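Local coordinates for protein Myo-inositol phosphohydrolase (PDB 4WU3) that probably removes phosphate groups from inositol hexakisphosphate (phytate) as a phosphatase of the PTP-like phytase family, and here holds an inositol tetrakisphosphate, at residues L388-S393 against L536-Q541. The protein carries 2 engineered substitutions. Sequence-based numbering, arbitrary orientation.
Sequences LYMSGS and LHFHSQ. Engineered in segment 536-541: Ser540 (natural residue Cys). With 4IP (inositol-(1,3,4,5)-tetrakisphosphate), chain F.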
ATOM      1  N   LEU A 388     -41.090 -32.584 -19.531  1.00 12.83           N
ATOM      2  CA  LEU A 388     -39.969 -31.649 -19.681  1.00 12.21           C
ATOM      3  C   LEU A 388     -38.736 -32.326 -20.317  1.00 13.17           C
ATOM      4  O   LEU A 388     -37.933 -31.679 -20.978  1.00 12.26           O
ATOM      5  CB  LEU A 388     -39.630 -31.025 -18.325  1.00 11.77           C
ATOM      6  CG  LEU A 388     -38.653 -29.839 -18.265  1.00 11.19           C
ATOM      7  CD1 LEU A 388     -38.920 -28.836 -19.372  1.00 10.30           C
ATOM      8  CD2 LEU A 388     -38.748 -29.154 -16.906  1.00 10.82           C
ATOM      9  N   TYR A 389     -38.623 -33.636 -20.139  1.00 12.86           N
ATOM     10  CA  TYR A 389     -37.542 -34.419 -20.711  1.00 12.82           C
ATOM     11  C   TYR A 389     -36.174 -33.794 -20.440  1.00 12.92           C
ATOM     12  O   TYR A 389     -35.441 -33.421 -21.348  1.00 12.17           O
ATOM     13  CB  TYR A 389     -37.761 -34.617 -22.215  1.00 14.00           C
ATOM     14  CG  TYR A 389     -39.081 -35.257 -22.575  1.00 15.01           C
ATOM     15  CD1 TYR A 389     -39.605 -36.308 -21.822  1.00 17.45           C
ATOM     16  CD2 TYR A 389     -39.793 -34.830 -23.683  1.00 17.17           C
ATOM     17  CE1 TYR A 389     -40.815 -36.895 -22.157  1.00 18.84           C
ATOM     18  CE2 TYR A 389     -41.001 -35.409 -24.030  1.00 19.33           C
ATOM     19  CZ  TYR A 389     -41.509 -36.443 -23.262  1.00 20.86           C
ATOM     20  OH  TYR A 389     -42.713 -37.017 -23.597  1.00 23.82           O
ATOM     21  N   MET A 390     -35.824 -33.691 -19.171  1.00 13.79           N
ATOM     22  CA  MET A 390     -34.575 -33.050 -18.801  1.00 12.29           C
ATOM     23  C   MET A 390     -33.938 -33.770 -17.634  1.00 11.22           C
ATOM     24  O   MET A 390     -34.629 -34.259 -16.742  1.00 11.63           O
ATOM     25  CB  MET A 390     -34.847 -31.597 -18.422  1.00 12.63           C
ATOM     26  CG  MET A 390     -33.645 -30.846 -17.909  1.00 13.13           C
ATOM     27  SD  MET A 390     -34.044 -29.122 -17.596  1.00 14.02           S
ATOM     28  CE  MET A 390     -35.097 -29.293 -16.161  1.00 13.93           C
ATOM     29  N   SER A 391     -32.612 -33.831 -17.645  1.00 11.15           N
ATOM     30  CA  SER A 391     -31.863 -34.377 -16.532  1.00  9.61           C
ATOM     31  C   SER A 391     -30.612 -33.539 -16.324  1.00 10.40           C
ATOM     32  O   SER A 391     -30.269 -32.704 -17.170  1.00 11.63           O
ATOM     33  CB  SER A 391     -31.510 -35.836 -16.801  1.00 10.09           C
ATOM     34  OG  SER A 391     -30.852 -35.980 -18.049  1.00  9.13           O
ATOM     35  N   GLY A 392     -29.953 -33.736 -15.185  1.00 10.05           N
ATOM     36  CA  GLY A 392     -28.687 -33.072 -14.897  1.00 10.46           C
ATOM     37  C   GLY A 392     -27.766 -33.915 -14.021  1.00  9.93           C
ATOM     38  O   GLY A 392     -28.201 -34.861 -13.377  1.00 11.38           O
ATOM     39  N   SER A 393     -26.486 -33.581 -14.001  1.00  9.20           N
ATOM     40  CA  SER A 393     -25.567 -34.215 -13.080  1.00  9.48           C
ATOM     41  C   SER A 393     -24.217 -33.532 -13.098  1.00 10.11           C
ATOM     42  O   SER A 393     -23.959 -32.638 -13.904  1.00  9.47           O
ATOM     43  CB  SER A 393     -25.366 -35.685 -13.453  1.00 10.13           C
ATOM     44  OG  SER A 393     -24.617 -35.811 -14.659  1.00  9.46           O
ATOM     45  N   LEU A 536     -32.794 -33.382 -22.900  1.00 11.31           N
ATOM     46  CA  LEU A 536     -31.570 -32.646 -22.605  1.00 11.89           C
ATOM     47  C   LEU A 536     -30.991 -33.026 -21.266  1.00 11.97           C
ATOM     48  O   LEU A 536     -31.647 -32.874 -20.234  1.00 11.50           O
ATOM     49  CB  LEU A 536     -31.839 -31.150 -22.589  1.00 12.62           C
ATOM     50  CG  LEU A 536     -32.369 -30.561 -23.885  1.00 12.75           C
ATOM     51  CD1 LEU A 536     -32.599 -29.069 -23.704  1.00 12.92           C
ATOM     52  CD2 LEU A 536     -31.424 -30.840 -25.035  1.00 12.38           C
ATOM     53  N   HIS A 537     -29.754 -33.516 -21.283  1.00 12.85           N
ATOM     54  CA  HIS A 537     -29.035 -33.799 -20.046  1.00 11.75           C
ATOM     55  C   HIS A 537     -27.925 -32.786 -19.817  1.00 12.01           C
ATOM     56  O   HIS A 537     -26.911 -32.806 -20.497  1.00 11.96           O
ATOM     57  CB  HIS A 537     -28.431 -35.194 -20.055  1.00 12.14           C
ATOM     58  CG  HIS A 537     -27.662 -35.503 -18.811  1.00 12.16           C
ATOM     59  ND1 HIS A 537     -28.247 -36.063 -17.697  1.00 12.63           N
ATOM     60  CD2 HIS A 537     -26.368 -35.288 -18.487  1.00 12.10           C
ATOM     61  CE1 HIS A 537     -27.343 -36.200 -16.748  1.00 11.83           C
ATOM     62  NE2 HIS A 537     -26.193 -35.741 -17.203  1.00 12.38           N
ATOM     63  N   PHE A 538     -28.125 -31.898 -18.851  1.00 11.41           N
ATOM     64  CA  PHE A 538     -27.140 -30.882 -18.557  1.00 10.28           C
ATOM     65  C   PHE A 538     -26.127 -31.375 -17.547  1.00 10.72           C
ATOM     66  O   PHE A 538     -26.482 -32.004 -16.548  1.00  9.85           O
ATOM     67  CB  PHE A 538     -27.812 -29.643 -17.999  1.00 10.15           C
ATOM     68  CG  PHE A 538     -28.694 -28.950 -18.974  1.00 10.15           C
ATOM     69  CD1 PHE A 538     -28.184 -28.013 -19.838  1.00 10.32           C
ATOM     70  CD2 PHE A 538     -30.045 -29.234 -19.014  1.00 10.91           C
ATOM     71  CE1 PHE A 538     -29.012 -27.364 -20.740  1.00 11.75           C
ATOM     72  CE2 PHE A 538     -30.872 -28.602 -19.919  1.00 11.09           C
ATOM     73  CZ  PHE A 538     -30.354 -27.661 -20.780  1.00 10.63           C
ATOM     74  N   HIS A 539     -24.861 -31.070 -17.804  1.00 10.95           N
ATOM     75  CA  HIS A 539     -23.820 -31.302 -16.806  1.00 11.10           C
ATOM     76  C   HIS A 539     -22.838 -30.145 -16.809  1.00 11.28           C
ATOM     77  O   HIS A 539     -22.669 -29.445 -17.805  1.00 10.22           O
ATOM     78  CB  HIS A 539     -23.087 -32.646 -17.028  1.00 10.81           C
ATOM     79  CG  HIS A 539     -21.969 -32.576 -18.020  1.00 11.10           C
ATOM     80  ND1 HIS A 539     -20.714 -32.103 -17.699  1.00 12.34           N
ATOM     81  CD2 HIS A 539     -21.922 -32.903 -19.330  1.00 10.99           C
ATOM     82  CE1 HIS A 539     -19.946 -32.135 -18.772  1.00 12.76           C
ATOM     83  NE2 HIS A 539     -20.655 -32.617 -19.775  1.00 11.98           N
ATOM     84  N   SER A 540     -22.203 -29.939 -15.670  1.00 12.27           N
ATOM     85  CA  SER A 540     -21.083 -29.031 -15.587  1.00 12.93           C
ATOM     86  C   SER A 540     -20.023 -29.796 -14.810  1.00 15.08           C
ATOM     87  O   SER A 540     -19.797 -30.970 -15.103  1.00 17.55           O
ATOM     88  CB  SER A 540     -21.499 -27.721 -14.921  1.00 12.63           C
ATOM     89  OG  SER A 540     -22.445 -27.972 -13.903  1.00 11.68           O
ATOM     90  N   GLN A 541     -19.372 -29.171 -13.837  1.00 16.37           N
ATOM     91  CA  GLN A 541     -18.331 -29.868 -13.075  1.00 18.74           C
ATOM     92  C   GLN A 541     -18.995 -30.664 -11.974  1.00 16.17           C
ATOM     93  O   GLN A 541     -18.783 -31.864 -11.861  1.00 16.93           O
ATOM     94  CB  GLN A 541     -17.304 -28.883 -12.480  1.00 18.60           C
ATOM     95  CG  GLN A 541     -15.983 -29.517 -12.051  1.00 17.85           C
ATOM     96  CD  GLN A 541     -16.042 -30.233 -10.708  1.00 17.69           C
ATOM     97  OE1 GLN A 541     -16.832 -29.885  -9.838  1.00 21.22           O
ATOM     98  NE2 GLN A 541     -15.183 -31.225 -10.531  1.00 18.70           N
TER
HETATM   99  C1  4IP F 702     -19.899 -25.471  -9.123  1.00 39.44           C
HETATM  100  O1  4IP F 702     -20.904 -26.189  -9.837  1.00 28.87           O
HETATM  101  C2  4IP F 702     -18.644 -26.322  -8.985  1.00 44.96           C
HETATM  102  O2  4IP F 702     -18.975 -27.562  -8.375  1.00 47.40           O
HETATM  103  C3  4IP F 702     -17.594 -25.639  -8.118  1.00 50.30           C
HETATM  104  O3  4IP F 702     -16.452 -26.490  -7.988  1.00 63.15           O
HETATM  105  C4  4IP F 702     -18.140 -25.293  -6.735  1.00 48.35           C
HETATM  106  O4  4IP F 702     -17.140 -24.570  -6.007  1.00 51.77           O
HETATM  107  C5  4IP F 702     -19.399 -24.443  -6.865  1.00 49.28           C
HETATM  108  O5  4IP F 702     -19.947 -24.160  -5.576  1.00 54.25           O
HETATM  109  C6  4IP F 702     -20.450 -25.125  -7.740  1.00 44.98           C
HETATM  110  O6  4IP F 702     -21.599 -24.286  -7.881  1.00 41.56           O
HETATM  111  P1  4IP F 702     -20.959 -26.249 -11.443  1.00 21.08           P
HETATM  112  O1P 4IP F 702     -21.380 -24.865 -11.853  1.00 17.16           O
HETATM  113  O2P 4IP F 702     -21.975 -27.331 -11.700  1.00 20.97           O
HETATM  114  O3P 4IP F 702     -19.562 -26.641 -11.853  1.00 23.13           O
HETATM  115  P3  4IP F 702     -14.992 -25.961  -8.424  1.00 64.27           P
HETATM  116  O4P 4IP F 702     -14.932 -24.556  -7.871  1.00 79.37           O
HETATM  117  O5P 4IP F 702     -15.007 -26.051  -9.933  1.00 65.22           O
HETATM  118  O6P 4IP F 702     -14.030 -26.907  -7.750  1.00 71.57           O
HETATM  119  P4  4IP F 702     -16.681 -24.994  -4.516  1.00 55.79           P
HETATM  120  O7P 4IP F 702     -16.410 -26.476  -4.601  1.00 53.50           O
HETATM  121  O8P 4IP F 702     -15.440 -24.162  -4.302  1.00 57.45           O
HETATM  122  O9P 4IP F 702     -17.871 -24.614  -3.656  1.00 50.09           O
HETATM  123  P5  4IP F 702     -20.612 -22.717  -5.283  1.00 59.33           P
HETATM  124  OPF 4IP F 702     -19.885 -21.743  -6.198  1.00 44.56           O
HETATM  125  OPG 4IP F 702     -20.342 -22.516  -3.807  1.00 75.69           O
HETATM  126  OPH 4IP F 702     -22.071 -22.904  -5.635  1.00 61.28           O
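His537 reaches across to strand 390-393 and lays its imidazole between two serines, Ser391 and Ser393. His537 CB and CG both lie against Ser391 OG, CB at 3.2 Å. With CG anti to the backbone N (chi1 179°), the ring swings over the neighbouring strand, and ND1 comes 2.6 Å from Ser391 OG in a hydrogen bond that either partner could donate. CE1 lies over the backbone, 3.6 Å from Gly392 C, while Gly392 CA sits beneath one ring face in a CH-pi contact. On the other side of CE1, NE2 donates to Ser393 OG at 3.0 Å; both hydroxyls lie at the ring's edge, near its plane, so two edge bonds fix the ring's rotation; Ser391 OG also bonds Trp535. A leucine here would probably leave both serine hydroxyls without their imidazole partner and lose the in-plane bridge joining the strands. The backbones run parallel, 536-539 lying between 390-393 and 416-422 in a five-stranded mixed sheet. This is the PTP arrangement, in which the central strand runs straight into the phosphate-binding P-loop: Ser540, engineered from the natural cysteine, faces a ligand phosphate, and Gln541 N donates to O3P of that group. Phe538 N bonds Ser391 O at 2.8 Å, and Ser393 N returns to Phe538 O. On the other sheet face, Met390 SD meets Phe538 CE2 at 4.0 Å, an oblique Met-aromatic contact beside Tyr554 of helix 545-558.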